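PDB 3FZ4: putative arsenate reductase from Streptococcus mutans UA159, which probably acts as an arsenate reductase of the thioredoxin-like ArsC family, reducing arsenate to arsenite. Local coordinates for residues Arg46-Asn51 against Arg97-Lys102. The protein carries 1 engineered substitution. Numbering follows the deposited sequence. Where two conformers were deposited one is given.
With EDO (1,2-ethanediol), chain C.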
loop_
_atom_site.group_PDB
_atom_site.type_symbol
_atom_site.label_atom_id
_atom_site.label_comp_id
_atom_site.label_asym_id
_atom_site.label_seq_id
_atom_site.Cartn_x
_atom_site.Cartn_y
_atom_site.Cartn_z
ATOM N N ARG A 46 9.791 -3.736 -3.701
ATOM C CA ARG A 46 10.296 -4.171 -4.989
ATOM C C ARG A 46 9.699 -5.511 -5.412
ATOM O O ARG A 46 9.350 -5.693 -6.574
ATOM C CB ARG A 46 11.827 -4.245 -4.931
ATOM C CG ARG A 46 12.455 -4.809 -6.192
ATOM C CD ARG A 46 12.352 -3.855 -7.354
ATOM N NE ARG A 46 13.040 -4.400 -8.535
ATOM C CZ ARG A 46 14.363 -4.484 -8.693
ATOM N NH1 ARG A 46 15.211 -3.998 -7.781
ATOM N NH2 ARG A 46 14.832 -5.026 -9.808
ATOM N N ASN A 47 9.573 -6.436 -4.466
ATOM C CA ASN A 47 8.973 -7.720 -4.784
ATOM C C ASN A 47 7.529 -7.557 -5.262
ATOM O O ASN A 47 7.130 -8.192 -6.218
ATOM C CB ASN A 47 9.038 -8.666 -3.598
ATOM C CG ASN A 47 8.837 -10.105 -4.002
ATOM O OD1 ASN A 47 9.651 -10.677 -4.729
ATOM N ND2 ASN A 47 7.753 -10.701 -3.529
ATOM N N TRP A 48 6.758 -6.668 -4.627
ATOM C CA TRP A 48 5.412 -6.415 -5.079
ATOM C C TRP A 48 5.434 -5.829 -6.480
ATOM O O TRP A 48 4.612 -6.215 -7.328
ATOM C CB TRP A 48 4.725 -5.424 -4.148
ATOM C CG TRP A 48 4.615 -5.839 -2.712
ATOM C CD1 TRP A 48 4.729 -7.101 -2.194
ATOM C CD2 TRP A 48 4.382 -4.970 -1.611
ATOM N NE1 TRP A 48 4.560 -7.066 -0.830
ATOM C CE2 TRP A 48 4.319 -5.768 -0.447
ATOM C CE3 TRP A 48 4.158 -3.584 -1.497
ATOM C CZ2 TRP A 48 4.095 -5.213 0.824
ATOM C CZ3 TRP A 48 3.941 -3.043 -0.231
ATOM C CH2 TRP A 48 3.909 -3.858 0.905
ATOM N N LEU A 49 6.308 -4.864 -6.730
ATOM C CA LEU A 49 6.313 -4.216 -8.039
ATOM C C LEU A 49 6.637 -5.193 -9.140
ATOM O O LEU A 49 6.094 -5.070 -10.252
ATOM C CB LEU A 49 7.320 -3.074 -8.088
ATOM C CG LEU A 49 7.160 -1.933 -7.075
ATOM C CD1 LEU A 49 8.189 -0.860 -7.361
ATOM C CD2 LEU A 49 5.763 -1.334 -7.115
ATOM N N GLU A 50 7.552 -6.115 -8.837
ATOM C CA GLU A 50 7.999 -7.085 -9.826
ATOM C C GLU A 50 7.001 -8.204 -10.087
ATOM O O GLU A 50 6.842 -8.631 -11.242
ATOM C CB GLU A 50 9.347 -7.677 -9.414
ATOM C CG GLU A 50 10.518 -6.680 -9.403
ATOM C CD GLU A 50 11.091 -6.338 -10.791
ATOM O OE1 GLU A 50 10.678 -6.931 -11.816
ATOM O OE2 GLU A 50 11.983 -5.463 -10.867
ATOM N N ASN A 51 6.310 -8.648 -9.045
ATOM C CA ASN A 51 5.580 -9.924 -9.103
ATOM C C ASN A 51 4.089 -9.858 -8.991
ATOM O O ASN A 51 3.411 -10.838 -9.266
ATOM C CB ASN A 51 6.135 -10.881 -8.058
ATOM C CG ASN A 51 7.589 -11.220 -8.321
ATOM O OD1 ASN A 51 7.932 -11.735 -9.384
ATOM N ND2 ASN A 51 8.460 -10.859 -7.390
ATOM N N ARG A 97 -2.741 3.844 -0.051
ATOM C CA ARG A 97 -3.193 3.217 1.206
ATOM C C ARG A 97 -4.715 3.090 1.142
ATOM O O ARG A 97 -5.356 3.832 0.384
ATOM C CB ARG A 97 -2.772 4.033 2.439
ATOM C CG ARG A 97 -3.210 5.478 2.340
ATOM C CD ARG A 97 -2.887 6.234 3.582
ATOM N NE ARG A 97 -3.517 7.545 3.586
ATOM C CZ ARG A 97 -2.884 8.684 3.327
ATOM N NH1 ARG A 97 -3.566 9.820 3.392
ATOM N NH2 ARG A 97 -1.588 8.689 3.048
ATOM N N PRO A 98 -5.296 2.147 1.873
ATOM C CA PRO A 98 -4.600 1.101 2.628
ATOM C C PRO A 98 -3.928 0.056 1.753
ATOM O O PRO A 98 -4.190 -0.033 0.540
ATOM C CB PRO A 98 -5.715 0.452 3.437
ATOM C CG PRO A 98 -6.956 0.674 2.590
ATOM C CD PRO A 98 -6.760 2.018 1.934
ATOM N N LEU A 99 -3.067 -0.751 2.372
ATOM C CA LEU A 99 -2.542 -1.954 1.734
ATOM C C LEU A 99 -2.854 -3.123 2.635
ATOM O O LEU A 99 -2.782 -3.010 3.863
ATOM C CB LEU A 99 -1.030 -1.923 1.609
ATOM C CG LEU A 99 -0.402 -0.741 0.905
ATOM C CD1 LEU A 99 1.128 -0.815 1.058
ATOM C CD2 LEU A 99 -0.802 -0.712 -0.570
ATOM N N LEU A 100 -3.257 -4.229 2.019
ATOM C CA LEU A 100 -3.424 -5.493 2.720
ATOM C C LEU A 100 -2.437 -6.495 2.160
ATOM O O LEU A 100 -2.345 -6.669 0.948
ATOM C CB LEU A 100 -4.872 -5.977 2.614
ATOM C CG LEU A 100 -5.242 -7.132 3.544
ATOM C CD1 LEU A 100 -5.254 -6.672 4.982
ATOM C CD2 LEU A 100 -6.584 -7.730 3.155
ATOM N N VAL A 101 -1.662 -7.092 3.057
ATOM C CA VAL A 101 -0.519 -7.934 2.725
ATOM C C VAL A 101 -0.699 -9.246 3.460
ATOM O O VAL A 101 -1.052 -9.248 4.629
ATOM C CB VAL A 101 0.780 -7.221 3.120
ATOM C CG1 VAL A 101 2.013 -8.070 2.801
ATOM C CG2 VAL A 101 0.881 -5.861 2.437
ATOM N N LYS A 102 -0.455 -10.361 2.774
ATOM C CA LYS A 102 -0.590 -11.686 3.394
ATOM C C LYS A 102 0.726 -12.415 3.253
ATOM O O LYS A 102 1.187 -12.668 2.144
ATOM C CB LYS A 102 -1.719 -12.517 2.771
ATOM C CG LYS A 102 -2.066 -13.775 3.577
ATOM C CD LYS A 102 -3.304 -14.476 3.011
ATOM C CE LYS A 102 -3.044 -15.005 1.584
ATOM N NZ LYS A 102 -4.122 -15.917 1.077
HETATM C C1 EDO C . 4.525 -13.510 -9.694
HETATM O O1 EDO C . 3.894 -12.958 -10.810
HETATM C C2 EDO C . 5.963 -13.923 -9.955
HETATM O O2 EDO C . 6.244 -14.865 -8.932
#
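Trp48 reaches from helix 42-51 to strand 99-102 and meets Leu99 and Val101, two alternate residues on one side of the strand. The contact is wholly apolar between the segments. The six-membered ring does the touching. Its CZ2 lies 3.7 Å from CG2 of Val101, and its CZ3 lies 3.8 Å from CD1 of Leu99. CH2, between those two carbons, is near both methyls. The Trp48 and Val101 side chains cross at about a right angle. Val101 has CG1 anti to its backbone N (chi1 180°). CG2, beside that N, makes the closer approach to the indole, and CG1 sits a little farther from CZ2. All three side chains are buried.

The indole N-H is satisfied outside the two segments: Trp48 NE1 donates a hydrogen bond to Gly104 O, between strands 99-102 and 105-109. On the helix itself, Arg46 NE is 2.8 Å and Arg46 NH2 3.1 Å from Glu50 OE2, a side-on salt bridge one helical turn apart. Glu50 OE2 lies in the guanidinium plane.

Strand 99-102 runs antiparallel to strand 5-9 within the mixed sheet. A single indole set against two strand residues here joins the helical part of an ArsC protein to its thioredoxin-like sheet.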